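Local atomic coordinates of xylooligosaccharide oxidase (Myceliophthora thermophila, PDB entry 5L6G), a protein that oxidises the C1 hydroxyl of xylooligosaccharides and related sugars to lactones, passing the electrons through a bicovalently bound FAD to oxygen, which becomes hydrogen peroxide. Residues A[211-216]-A[396-401]; A[445-450]-A[462-467]. All coordinates share one frame; numbering follows the deposited sequence.

How the contacts relate
Contacts 1 and 2 follow one another along the chain, yet their centres lie about 10 Å apart and they touch. The ring of Y466 bridges them: its CE1 is 3.5 Å from A213 CB and 3.4 Å from G212 O. On the other segment of contact 1, the ring of F401 brings CE2 to within 3.3 Å of M447 O. Both contacts also reach the FAD, at different parts of the cofactor. Segment 211-216 meets the adenosine half through G214 and S215, whereas 445-450 holds the flavin and ribityl chain through Y448 and N450. The side chain of Y448 is about 7 Å from bound xylose, and that of Y399 about 9 Å from the substrate-binding Y451.

Contact 1: residues A[211-216]-A[396-401]; sequences RGAGSN and AGSYAF. With FAD (flavin-adenine dinucleotide), chain D.
The carbonyl oxygen of A396 is gripped by the guanidinium of R211, with NH1 of R211 2.8 Å from A396 O and NH2 adding a weaker bond to the same atom. A396 O sits at the guanidinium edge, tilted 25° from its plane, and the NH1 bond is bent (134° at the hydrogen). A bend in the arginine chain at chi3 (62°) sets the direction in which NE leaves CD. The backbone of R211 also takes part: Y399 N donates to R211 O over 3.0 Å, and Y399 CB packs 3.4 Å from R211 O. The C-terminal end of helix 204-213, part of the FAD-binding PCMH-type region, is thereby tied to the loop between strands 374-381 and 409-417 of the large antiparallel sheet. At G212 the two backbones close to 3.8 Å between its CA and that of Y399, with no side chain in the way. S398 OG lies over this glycine, 3.4 Å from G212 CA, and is itself hydrogen-bonded to A209 O in the same helix. Further along, N216 ND2 and N216 N both bond to A213 O from one face of its carbonyl plane, folding the 3-10 turn where S215 CB approaches FAD O3B at 3.5 Å.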
ATOM      1  N   ARG A 211       3.675 -10.992   5.867  1.00 13.99           N
ATOM      2  CA  ARG A 211       2.650 -10.090   6.287  1.00 14.46           C
ATOM      3  C   ARG A 211       3.228  -8.751   6.697  1.00 13.72           C
ATOM      4  O   ARG A 211       3.096  -8.337   7.855  1.00 13.16           O
ATOM      5  CB  ARG A 211       1.779 -10.746   7.372  1.00 16.06           C
ATOM      6  CG  ARG A 211       0.747 -11.616   6.677  1.00 17.81           C
ATOM      7  CD  ARG A 211       0.301 -12.797   7.456  1.00 20.16           C
ATOM      8  NE  ARG A 211      -0.360 -12.513   8.711  1.00 22.39           N
ATOM      9  CZ  ARG A 211       0.175 -12.696   9.911  1.00 25.09           C
ATOM     10  NH1 ARG A 211       1.445 -13.081  10.051  1.00 26.57           N
ATOM     11  NH2 ARG A 211      -0.568 -12.470  10.992  1.00 27.12           N
ATOM     12  N   GLY A 212       3.832  -8.092   5.702  1.00 13.10           N
ATOM     13  CA  GLY A 212       4.485  -6.794   5.854  1.00 12.85           C
ATOM     14  C   GLY A 212       5.663  -6.580   4.913  1.00 12.57           C
ATOM     15  O   GLY A 212       5.959  -5.442   4.541  1.00 12.38           O
ATOM     16  N   ALA A 213       6.340  -7.667   4.541  1.00 12.19           N
ATOM     17  CA  ALA A 213       7.539  -7.581   3.712  1.00 12.00           C
ATOM     18  C   ALA A 213       7.569  -8.640   2.614  1.00 12.02           C
ATOM     19  O   ALA A 213       8.639  -9.022   2.143  1.00 12.00           O
ATOM     20  CB  ALA A 213       8.775  -7.681   4.592  1.00 12.35           C
ATOM     21  N   GLY A 214       6.388  -9.086   2.184  1.00 12.14           N
ATOM     22  CA  GLY A 214       6.240 -10.267   1.329  1.00 12.66           C
ATOM     23  C   GLY A 214       6.894 -10.238  -0.038  1.00 12.67           C
ATOM     24  O   GLY A 214       7.114 -11.280  -0.644  1.00 14.54           O
ATOM     25  N   SER A 215       7.277  -9.062  -0.513  1.00 12.02           N
ATOM     26  CA  SER A 215       8.006  -8.945  -1.773  1.00 11.53           C
ATOM     27  C   SER A 215       9.391  -9.569  -1.718  1.00 11.64           C
ATOM     28  O   SER A 215      10.017  -9.769  -2.748  1.00 11.68           O
ATOM     29  CB  SER A 215       8.151  -7.470  -2.182  1.00 11.25           C
ATOM     30  OG  SER A 215       8.643  -6.677  -1.113  1.00 10.87           O
ATOM     31  N   ASN A 216       9.871  -9.870  -0.519  1.00 11.67           N
ATOM     32  CA  ASN A 216      11.245 -10.311  -0.342  1.00 11.83           C
ATOM     33  C   ASN A 216      11.431 -11.816  -0.240  1.00 12.22           C
ATOM     34  O   ASN A 216      12.568 -12.279  -0.252  1.00 12.39           O
ATOM     35  CB  ASN A 216      11.813  -9.678   0.928  1.00 12.00           C
ATOM     36  CG  ASN A 216      11.960  -8.184   0.805  1.00 11.76           C
ATOM     37  OD1 ASN A 216      12.853  -7.716   0.114  1.00 11.97           O
ATOM     38  ND2 ASN A 216      11.072  -7.430   1.456  1.00 11.46           N
ATOM     39  N   ALA A 396       2.504 -10.256  15.698  1.00 23.16           N
ATOM     40  CA  ALA A 396       1.669 -10.939  14.699  1.00 22.30           C
ATOM     41  C   ALA A 396       2.268 -11.045  13.298  1.00 20.90           C
ATOM     42  O   ALA A 396       2.024 -12.040  12.611  1.00 21.31           O
ATOM     43  CB  ALA A 396       0.309 -10.280  14.601  1.00 22.78           C
ATOM     44  N   GLY A 397       3.019 -10.037  12.862  1.00 18.10           N
ATOM     45  CA  GLY A 397       3.503  -9.986  11.480  1.00 16.33           C
ATOM     46  C   GLY A 397       4.665  -9.026  11.336  1.00 15.04           C
ATOM     47  O   GLY A 397       4.915  -8.220  12.223  1.00 14.87           O
ATOM     48  N   SER A 398       5.373  -9.098  10.224  1.00 13.57           N
ATOM     49  CA  SER A 398       6.544  -8.243  10.037  1.00 13.11           C
ATOM     50  C   SER A 398       6.173  -6.777   9.842  1.00 12.84           C
ATOM     51  O   SER A 398       6.988  -5.893  10.111  1.00 13.33           O
ATOM     52  CB  SER A 398       7.370  -8.712   8.855  1.00 12.51           C
ATOM     53  OG  SER A 398       6.603  -8.644   7.675  1.00 11.86           O
ATOM     54  N   TYR A 399       4.950  -6.505   9.388  1.00 12.36           N
ATOM     55  CA  TYR A 399       4.487  -5.122   9.282  1.00 11.95           C
ATOM     56  C   TYR A 399       4.737  -4.408  10.635  1.00 12.19           C
ATOM     57  O   TYR A 399       4.303  -4.884  11.677  1.00 12.61           O
ATOM     58  CB  TYR A 399       3.014  -5.057   8.852  1.00 11.55           C
ATOM     59  CG  TYR A 399       2.523  -3.628   8.738  1.00 11.17           C
ATOM     60  CD1 TYR A 399       2.643  -2.940   7.539  1.00 10.97           C
ATOM     61  CD2 TYR A 399       1.948  -2.976   9.821  1.00 11.27           C
ATOM     62  CE1 TYR A 399       2.234  -1.628   7.415  1.00 10.73           C
ATOM     63  CE2 TYR A 399       1.528  -1.640   9.716  1.00 11.08           C
ATOM     64  CZ  TYR A 399       1.680  -0.980   8.505  1.00 10.79           C
ATOM     65  OH  TYR A 399       1.283   0.323   8.321  1.00 10.82           O
ATOM     66  N   ALA A 400       5.407  -3.253  10.610  1.00 11.80           N
ATOM     67  CA  ALA A 400       6.077  -2.738  11.808  1.00 12.26           C
ATOM     68  C   ALA A 400       5.247  -1.820  12.687  1.00 12.44           C
ATOM     69  O   ALA A 400       5.599  -1.559  13.833  1.00 13.58           O
ATOM     70  CB  ALA A 400       7.373  -2.023  11.417  1.00 12.29           C
ATOM     71  N   PHE A 401       4.168  -1.293  12.146  1.00 11.89           N
ATOM     72  CA  PHE A 401       3.549  -0.112  12.728  1.00 11.60           C
ATOM     73  C   PHE A 401       2.208  -0.416  13.378  1.00 11.88           C
ATOM     74  O   PHE A 401       1.155  -0.073  12.848  1.00 11.95           O
ATOM     75  CB  PHE A 401       3.463   0.965  11.659  1.00 10.99           C
ATOM     76  CG  PHE A 401       4.780   1.203  10.965  1.00 10.53           C
ATOM     77  CD1 PHE A 401       5.868   1.675  11.676  1.00 10.74           C
ATOM     78  CD2 PHE A 401       4.939   0.941   9.635  1.00  9.99           C
ATOM     79  CE1 PHE A 401       7.091   1.876  11.059  1.00 10.66           C
ATOM     80  CE2 PHE A 401       6.162   1.143   9.009  1.00  9.89           C
ATOM     81  CZ  PHE A 401       7.233   1.610   9.714  1.00 10.16           C
TER
HETATM   82  PA  FAD D 501       3.377  -4.114  -7.934  1.00  9.98           P
HETATM   83  O1A FAD D 501       2.896  -5.174  -8.897  1.00  9.87           O
HETATM   84  O2A FAD D 501       4.178  -2.993  -8.517  1.00  8.78           O
HETATM   85  O5B FAD D 501       4.075  -4.785  -6.695  1.00 10.20           O
HETATM   86  C5B FAD D 501       4.606  -4.051  -5.588  1.00  9.94           C
HETATM   87  C4B FAD D 501       5.635  -4.889  -4.864  1.00  9.91           C
HETATM   88  O4B FAD D 501       5.017  -6.088  -4.388  1.00  9.88           O
HETATM   89  C3B FAD D 501       6.778  -5.326  -5.765  1.00  9.73           C
HETATM   90  O3B FAD D 501       7.955  -5.456  -4.995  1.00 10.14           O
HETATM   91  C2B FAD D 501       6.346  -6.690  -6.236  1.00 10.08           C
HETATM   92  O2B FAD D 501       7.419  -7.506  -6.691  1.00  9.78           O
HETATM   93  C1B FAD D 501       5.646  -7.218  -5.003  1.00  9.71           C
HETATM   94  N9A FAD D 501       4.646  -8.223  -5.370  1.00  9.44           N
HETATM   95  C8A FAD D 501       3.622  -8.105  -6.211  1.00  9.69           C
HETATM   96  N7A FAD D 501       2.935  -9.269  -6.298  1.00  9.57           N
HETATM   97  C5A FAD D 501       3.554 -10.114  -5.474  1.00  9.58           C
HETATM   98  C6A FAD D 501       3.365 -11.517  -5.114  1.00  9.84           C
HETATM   99  N6A FAD D 501       2.322 -12.158  -5.675  1.00 10.53           N
HETATM  100  N1A FAD D 501       4.248 -12.065  -4.253  1.00  9.97           N
HETATM  101  C2A FAD D 501       5.262 -11.392  -3.704  1.00  9.65           C
HETATM  102  N3A FAD D 501       5.495 -10.077  -3.996  1.00 10.02           N
HETATM  103  C4A FAD D 501       4.672  -9.429  -4.865  1.00  9.59           C
HETATM  104  N1  FAD D 501      -1.789   1.921  -0.761  1.00 12.22           N
HETATM  105  C2  FAD D 501      -2.509   1.948   0.404  1.00 12.68           C
HETATM  106  O2  FAD D 501      -2.014   1.428   1.442  1.00 12.95           O
HETATM  107  N3  FAD D 501      -3.751   2.490   0.442  1.00 12.61           N
HETATM  108  C4  FAD D 501      -4.350   3.022  -0.651  1.00 13.12           C
HETATM  109  O4  FAD D 501      -5.506   3.533  -0.633  1.00 13.36           O
HETATM  110  C4X FAD D 501      -3.632   3.037  -1.944  1.00 13.12           C
HETATM  111  N5  FAD D 501      -4.154   3.554  -3.094  1.00 13.90           N
HETATM  112  C5X FAD D 501      -3.481   3.533  -4.305  1.00 14.20           C
HETATM  113  C6  FAD D 501      -4.038   4.041  -5.486  1.00 14.73           C
HETATM  114  C7  FAD D 501      -3.300   4.008  -6.680  1.00 14.05           C
HETATM  115  C7M FAD D 501      -3.928   4.585  -7.924  1.00 14.98           C
HETATM  116  C8  FAD D 501      -1.931   3.386  -6.730  1.00 12.58           C
HETATM  117  C8M FAD D 501      -1.139   3.270  -8.028  1.00 12.15           C
HETATM  118  C9  FAD D 501      -1.407   2.877  -5.546  1.00 12.50           C
HETATM  119  C9A FAD D 501      -2.115   2.938  -4.333  1.00 12.43           C
HETATM  120  N10 FAD D 501      -1.580   2.440  -3.115  1.00 12.32           N
HETATM  121  C10 FAD D 501      -2.283   2.456  -1.908  1.00 12.53           C
HETATM  122  C1' FAD D 501      -0.249   1.848  -3.043  1.00 11.38           C
HETATM  123  C2' FAD D 501      -0.270   0.365  -3.231  1.00 10.51           C
HETATM  124  O2' FAD D 501      -0.705  -0.213  -1.997  1.00 10.41           O
HETATM  125  C3' FAD D 501       1.168  -0.049  -3.486  1.00 10.29           C
HETATM  126  O3' FAD D 501       1.706   0.630  -4.627  1.00  9.90           O
HETATM  127  C4' FAD D 501       1.201  -1.562  -3.717  1.00 10.07           C
HETATM  128  O4' FAD D 501       2.463  -2.072  -3.260  1.00 10.84           O
HETATM  129  C5' FAD D 501       0.962  -1.855  -5.176  1.00 10.24           C
HETATM  130  O5' FAD D 501       0.626  -3.235  -5.338  1.00 10.12           O
HETATM  131  P   FAD D 501       0.673  -3.823  -6.801  1.00  9.81           P
HETATM  132  O1P FAD D 501       0.497  -5.309  -6.787  1.00  9.44           O
HETATM  133  O2P FAD D 501      -0.235  -3.038  -7.693  1.00  9.63           O
HETATM  134  O3P FAD D 501       2.128  -3.349  -7.276  1.00  9.76           O

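Contact 2: residues A[445-450]-A[462-467]; sequences WGMYIN and QEVYYR. With FAD (flavin-adenine dinucleotide), chain D.
I449 lies across one face of the Y465 ring, its CB 3.6 Å from the ring centroid and only 4° off the normal, a CH-pi contact. With CG1 anti to the backbone N (chi1 -161°), that branch stays over the same face, 3.5 Å from Y465 CE2, and CD1 continues to Y466 OH. Beside this centre, M447 and V464 run side by side, CB of M447 3.8 Å from V464 CG2, while V464 CG1 touches CH2 of W445. M447 N donates to V464 O over 2.8 Å, and Y465 CA makes a nearly straight CA-H...O contact with M447 O. A water accepts from I449 N and probably donates to Y465 O. At the outer edge R467, just past the helix, grips W445 O side-on with NE (2.7 Å) and NH2. The same NH2 lies 3.3 Å above the W445 ring, over its centre, and the guanidinium, its plane 79° from the ring, makes a cation-pi contact with the six-membered ring. Facing the cofactor, Y448 OH makes a very short 2.5 Å hydrogen bond to FAD O2, and N450 OD1 accepts one from FAD O4'. Helix 458-466 thus packs against the segment leading from strand 445-446 to the flavin, in the berberine-bridge-enzyme-like C-terminal region of this oxidase family.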
ATOM      1  N   TRP A 445       9.258   7.445  14.233  1.00 12.77           N
ATOM      2  CA  TRP A 445       8.821   7.526  12.853  1.00 11.79           C
ATOM      3  C   TRP A 445       9.371   6.391  12.034  1.00 11.59           C
ATOM      4  O   TRP A 445      10.417   5.809  12.349  1.00 11.72           O
ATOM      5  CB  TRP A 445       9.179   8.883  12.218  1.00 11.36           C
ATOM      6  CG  TRP A 445      10.641   9.101  12.002  1.00 11.38           C
ATOM      7  CD1 TRP A 445      11.532   9.612  12.890  1.00 11.86           C
ATOM      8  CD2 TRP A 445      11.382   8.800  10.819  1.00 11.05           C
ATOM      9  NE1 TRP A 445      12.793   9.649  12.337  1.00 11.88           N
ATOM     10  CE2 TRP A 445      12.722   9.175  11.056  1.00 11.41           C
ATOM     11  CE3 TRP A 445      11.039   8.262   9.573  1.00 10.56           C
ATOM     12  CZ2 TRP A 445      13.729   9.013  10.101  1.00 11.43           C
ATOM     13  CZ3 TRP A 445      12.037   8.123   8.608  1.00 10.64           C
ATOM     14  CH2 TRP A 445      13.377   8.484   8.893  1.00 11.03           C
ATOM     15  N   GLY A 446       8.622   6.072  10.987  1.00 11.46           N
ATOM     16  CA  GLY A 446       9.052   5.117   9.984  1.00 11.28           C
ATOM     17  C   GLY A 446       8.483   5.522   8.647  1.00 10.97           C
ATOM     18  O   GLY A 446       7.949   6.619   8.499  1.00 11.08           O
ATOM     19  N   MET A 447       8.598   4.634   7.668  1.00 10.53           N
ATOM     20  CA  MET A 447       8.051   4.876   6.346  1.00 10.37           C
ATOM     21  C   MET A 447       7.368   3.618   5.839  1.00 10.23           C
ATOM     22  O   MET A 447       7.534   2.552   6.404  1.00 10.27           O
ATOM     23  CB  MET A 447       9.151   5.346   5.396  1.00 10.19           C
ATOM     24  CG  MET A 447       9.554   6.792   5.660  1.00 10.30           C
ATOM     25  SD  MET A 447      10.998   7.356   4.736  1.00 10.60           S
ATOM     26  CE  MET A 447      10.956   9.112   5.079  1.00 10.78           C
ATOM     27  N   TYR A 448       6.608   3.766   4.769  1.00 10.43           N
ATOM     28  CA  TYR A 448       5.627   2.771   4.361  1.00 10.54           C
ATOM     29  C   TYR A 448       5.850   2.422   2.922  1.00 10.43           C
ATOM     30  O   TYR A 448       5.611   3.234   2.036  1.00 10.49           O
ATOM     31  CB  TYR A 448       4.240   3.369   4.552  1.00 10.76           C
ATOM     32  CG  TYR A 448       3.049   2.552   4.110  1.00 11.12           C
ATOM     33  CD1 TYR A 448       2.887   1.244   4.496  1.00 11.90           C
ATOM     34  CD2 TYR A 448       2.043   3.129   3.362  1.00 11.43           C
ATOM     35  CE1 TYR A 448       1.763   0.514   4.121  1.00 12.57           C
ATOM     36  CE2 TYR A 448       0.911   2.425   2.992  1.00 11.82           C
ATOM     37  CZ  TYR A 448       0.762   1.128   3.385  1.00 12.34           C
ATOM     38  OH  TYR A 448      -0.366   0.433   2.988  1.00 13.55           O
ATOM     39  N   ILE A 449       6.323   1.205   2.699  1.00 10.40           N
ATOM     40  CA  ILE A 449       6.757   0.757   1.373  1.00 10.15           C
ATOM     41  C   ILE A 449       5.632   0.644   0.329  1.00  9.76           C
ATOM     42  O   ILE A 449       5.905   0.603  -0.863  1.00  9.40           O
ATOM     43  CB  ILE A 449       7.589  -0.552   1.488  1.00 10.53           C
ATOM     44  CG1 ILE A 449       8.428  -0.774   0.228  1.00 10.58           C
ATOM     45  CG2 ILE A 449       6.705  -1.740   1.824  1.00 10.62           C
ATOM     46  CD1 ILE A 449       9.305  -2.008   0.300  1.00 10.86           C
ATOM     47  N   ASN A 450       4.361   0.632   0.744  1.00  9.59           N
ATOM     48  CA  ASN A 450       3.302   0.746  -0.230  1.00  9.49           C
ATOM     49  C   ASN A 450       3.280   2.118  -0.898  1.00  9.62           C
ATOM     50  O   ASN A 450       2.643   2.289  -1.926  1.00  9.72           O
ATOM     51  CB  ASN A 450       1.953   0.353   0.360  1.00  9.67           C
ATOM     52  CG  ASN A 450       1.678  -1.129   0.203  1.00  9.96           C
ATOM     53  OD1 ASN A 450       2.350  -1.797  -0.575  1.00 10.60           O
ATOM     54  ND2 ASN A 450       0.693  -1.642   0.930  1.00 10.08           N
ATOM     55  N   GLN A 462      15.350  -0.249   4.287  1.00 13.71           N
ATOM     56  CA  GLN A 462      15.061  -1.405   5.145  1.00 14.22           C
ATOM     57  C   GLN A 462      14.772  -0.965   6.571  1.00 14.44           C
ATOM     58  O   GLN A 462      13.843  -1.482   7.212  1.00 13.78           O
ATOM     59  CB  GLN A 462      16.247  -2.340   5.183  1.00 15.37           C
ATOM     60  CG  GLN A 462      16.446  -3.112   3.920  1.00 15.81           C
ATOM     61  CD  GLN A 462      17.781  -3.772   3.936  1.00 16.68           C
ATOM     62  OE1 GLN A 462      17.944  -4.815   4.523  1.00 17.00           O
ATOM     63  NE2 GLN A 462      18.762  -3.114   3.353  1.00 17.46           N
ATOM     64  N   GLU A 463      15.580  -0.021   7.056  1.00 14.77           N
ATOM     65  CA  GLU A 463      15.468   0.444   8.432  1.00 15.71           C
ATOM     66  C   GLU A 463      14.156   1.170   8.669  1.00 14.33           C
ATOM     67  O   GLU A 463      13.445   0.861   9.627  1.00 14.07           O
ATOM     68  CB  GLU A 463      16.662   1.299   8.834  1.00 18.02           C
ATOM     69  CG  GLU A 463      17.915   0.439   8.955  1.00 20.93           C
ATOM     70  CD  GLU A 463      19.139   1.141   9.511  1.00 24.93           C
ATOM     71  OE1 GLU A 463      19.111   2.373   9.714  1.00 27.44           O
ATOM     72  OE2 GLU A 463      20.153   0.426   9.739  1.00 28.53           O
ATOM     73  N   VAL A 464      13.830   2.097   7.779  1.00 13.17           N
ATOM     74  CA  VAL A 464      12.641   2.917   7.956  1.00 12.58           C
ATOM     75  C   VAL A 464      11.348   2.185   7.625  1.00 12.03           C
ATOM     76  O   VAL A 464      10.298   2.484   8.217  1.00 11.69           O
ATOM     77  CB  VAL A 464      12.719   4.259   7.195  1.00 12.38           C
ATOM     78  CG1 VAL A 464      13.897   5.089   7.684  1.00 12.78           C
ATOM     79  CG2 VAL A 464      12.744   4.062   5.679  1.00 12.16           C
ATOM     80  N   TYR A 465      11.401   1.253   6.672  1.00 11.68           N
ATOM     81  CA  TYR A 465      10.218   0.489   6.300  1.00 11.12           C
ATOM     82  C   TYR A 465       9.827  -0.558   7.324  1.00 11.17           C
ATOM     83  O   TYR A 465       8.643  -0.796   7.517  1.00 11.35           O
ATOM     84  CB  TYR A 465      10.420  -0.236   4.966  1.00 10.99           C
ATOM     85  CG  TYR A 465      10.466   0.610   3.714  1.00 10.62           C
ATOM     86  CD1 TYR A 465       9.767   1.813   3.591  1.00 10.58           C
ATOM     87  CD2 TYR A 465      11.192   0.165   2.609  1.00 10.77           C
ATOM     88  CE1 TYR A 465       9.824   2.564   2.409  1.00 10.41           C
ATOM     89  CE2 TYR A 465      11.237   0.896   1.434  1.00 10.65           C
ATOM     90  CZ  TYR A 465      10.561   2.092   1.335  1.00 10.57           C
ATOM     91  OH  TYR A 465      10.642   2.797   0.155  1.00 10.26           O
ATOM     92  N   TYR A 466      10.819  -1.181   7.971  1.00 11.54           N
ATOM     93  CA  TYR A 466      10.593  -2.334   8.833  1.00 11.43           C
ATOM     94  C   TYR A 466      11.020  -2.177  10.296  1.00 12.06           C
ATOM     95  O   TYR A 466      10.616  -2.997  11.152  1.00 12.14           O
ATOM     96  CB  TYR A 466      11.253  -3.549   8.217  1.00 11.63           C
ATOM     97  CG  TYR A 466      10.833  -3.777   6.792  1.00 10.88           C
ATOM     98  CD1 TYR A 466       9.518  -4.054   6.476  1.00 10.45           C
ATOM     99  CD2 TYR A 466      11.756  -3.672   5.755  1.00 10.81           C
ATOM    100  CE1 TYR A 466       9.129  -4.273   5.169  1.00 10.35           C
ATOM    101  CE2 TYR A 466      11.379  -3.888   4.445  1.00 10.50           C
ATOM    102  CZ  TYR A 466      10.066  -4.173   4.149  1.00 10.31           C
ATOM    103  OH  TYR A 466       9.699  -4.383   2.843  1.00 10.41           O
ATOM    104  N   ARG A 467      11.811  -1.135  10.578  1.00 11.82           N
ATOM    105  CA  ARG A 467      12.199  -0.749  11.930  1.00 12.27           C
ATOM    106  C   ARG A 467      12.563  -1.955  12.801  1.00 12.88           C
ATOM    107  O   ARG A 467      13.505  -2.673  12.486  1.00 13.11           O
ATOM    108  CB  ARG A 467      11.105   0.144  12.555  1.00 11.87           C
ATOM    109  CG  ARG A 467      11.021   1.550  11.961  1.00 11.47           C
ATOM    110  CD  ARG A 467      12.293   2.334  12.288  1.00 11.69           C
ATOM    111  NE  ARG A 467      12.206   3.771  11.998  1.00 11.40           N
ATOM    112  CZ  ARG A 467      13.245   4.548  11.672  1.00 11.67           C
ATOM    113  NH1 ARG A 467      14.473   4.034  11.551  1.00 12.25           N
ATOM    114  NH2 ARG A 467      13.062   5.848  11.448  1.00 11.37           N
TER
HETATM  115  PA  FAD D 501       3.377  -4.114  -7.934  1.00  9.98           P
HETATM  116  O1A FAD D 501       2.896  -5.174  -8.897  1.00  9.87           O
HETATM  117  O2A FAD D 501       4.178  -2.993  -8.517  1.00  8.78           O
HETATM  118  O5B FAD D 501       4.075  -4.785  -6.695  1.00 10.20           O
HETATM  119  C5B FAD D 501       4.606  -4.051  -5.588  1.00  9.94           C
HETATM  120  C4B FAD D 501       5.635  -4.889  -4.864  1.00  9.91           C
HETATM  121  O4B FAD D 501       5.017  -6.088  -4.388  1.00  9.88           O
HETATM  122  C3B FAD D 501       6.778  -5.326  -5.765  1.00  9.73           C
HETATM  123  O3B FAD D 501       7.955  -5.456  -4.995  1.00 10.14           O
HETATM  124  C2B FAD D 501       6.346  -6.690  -6.236  1.00 10.08           C
HETATM  125  O2B FAD D 501       7.419  -7.506  -6.691  1.00  9.78           O
HETATM  126  C1B FAD D 501       5.646  -7.218  -5.003  1.00  9.71           C
HETATM  127  N9A FAD D 501       4.646  -8.223  -5.370  1.00  9.44           N
HETATM  128  C8A FAD D 501       3.622  -8.105  -6.211  1.00  9.69           C
HETATM  129  N7A FAD D 501       2.935  -9.269  -6.298  1.00  9.57           N
HETATM  130  C5A FAD D 501       3.554 -10.114  -5.474  1.00  9.58           C
HETATM  131  C6A FAD D 501       3.365 -11.517  -5.114  1.00  9.84           C
HETATM  132  N6A FAD D 501       2.322 -12.158  -5.675  1.00 10.53           N
HETATM  133  N1A FAD D 501       4.248 -12.065  -4.253  1.00  9.97           N
HETATM  134  C2A FAD D 501       5.262 -11.392  -3.704  1.00  9.65           C
HETATM  135  N3A FAD D 501       5.495 -10.077  -3.996  1.00 10.02           N
HETATM  136  C4A FAD D 501       4.672  -9.429  -4.865  1.00  9.59           C
HETATM  137  N1  FAD D 501      -1.789   1.921  -0.761  1.00 12.22           N
HETATM  138  C2  FAD D 501      -2.509   1.948   0.404  1.00 12.68           C
HETATM  139  O2  FAD D 501      -2.014   1.428   1.442  1.00 12.95           O
HETATM  140  N3  FAD D 501      -3.751   2.490   0.442  1.00 12.61           N
HETATM  141  C4  FAD D 501      -4.350   3.022  -0.651  1.00 13.12           C
HETATM  142  O4  FAD D 501      -5.506   3.533  -0.633  1.00 13.36           O
HETATM  143  C4X FAD D 501      -3.632   3.037  -1.944  1.00 13.12           C
HETATM  144  N5  FAD D 501      -4.154   3.554  -3.094  1.00 13.90           N
HETATM  145  C5X FAD D 501      -3.481   3.533  -4.305  1.00 14.20           C
HETATM  146  C6  FAD D 501      -4.038   4.041  -5.486  1.00 14.73           C
HETATM  147  C7  FAD D 501      -3.300   4.008  -6.680  1.00 14.05           C
HETATM  148  C7M FAD D 501      -3.928   4.585  -7.924  1.00 14.98           C
HETATM  149  C8  FAD D 501      -1.931   3.386  -6.730  1.00 12.58           C
HETATM  150  C8M FAD D 501      -1.139   3.270  -8.028  1.00 12.15           C
HETATM  151  C9  FAD D 501      -1.407   2.877  -5.546  1.00 12.50           C
HETATM  152  C9A FAD D 501      -2.115   2.938  -4.333  1.00 12.43           C
HETATM  153  N10 FAD D 501      -1.580   2.440  -3.115  1.00 12.32           N
HETATM  154  C10 FAD D 501      -2.283   2.456  -1.908  1.00 12.53           C
HETATM  155  C1' FAD D 501      -0.249   1.848  -3.043  1.00 11.38           C
HETATM  156  C2' FAD D 501      -0.270   0.365  -3.231  1.00 10.51           C
HETATM  157  O2' FAD D 501      -0.705  -0.213  -1.997  1.00 10.41           O
HETATM  158  C3' FAD D 501       1.168  -0.049  -3.486  1.00 10.29           C
HETATM  159  O3' FAD D 501       1.706   0.630  -4.627  1.00  9.90           O
HETATM  160  C4' FAD D 501       1.201  -1.562  -3.717  1.00 10.07           C
HETATM  161  O4' FAD D 501       2.463  -2.072  -3.260  1.00 10.84           O
HETATM  162  C5' FAD D 501       0.962  -1.855  -5.176  1.00 10.24           C
HETATM  163  O5' FAD D 501       0.626  -3.235  -5.338  1.00 10.12           O
HETATM  164  P   FAD D 501       0.673  -3.823  -6.801  1.00  9.81           P
HETATM  165  O1P FAD D 501       0.497  -5.309  -6.787  1.00  9.44           O
HETATM  166  O2P FAD D 501      -0.235  -3.038  -7.693  1.00  9.63           O
HETATM  167  O3P FAD D 501       2.128  -3.349  -7.276  1.00  9.76           O
HETATM  168  O   HOH W   1       6.773  -0.391   5.167  1.00  9.23           O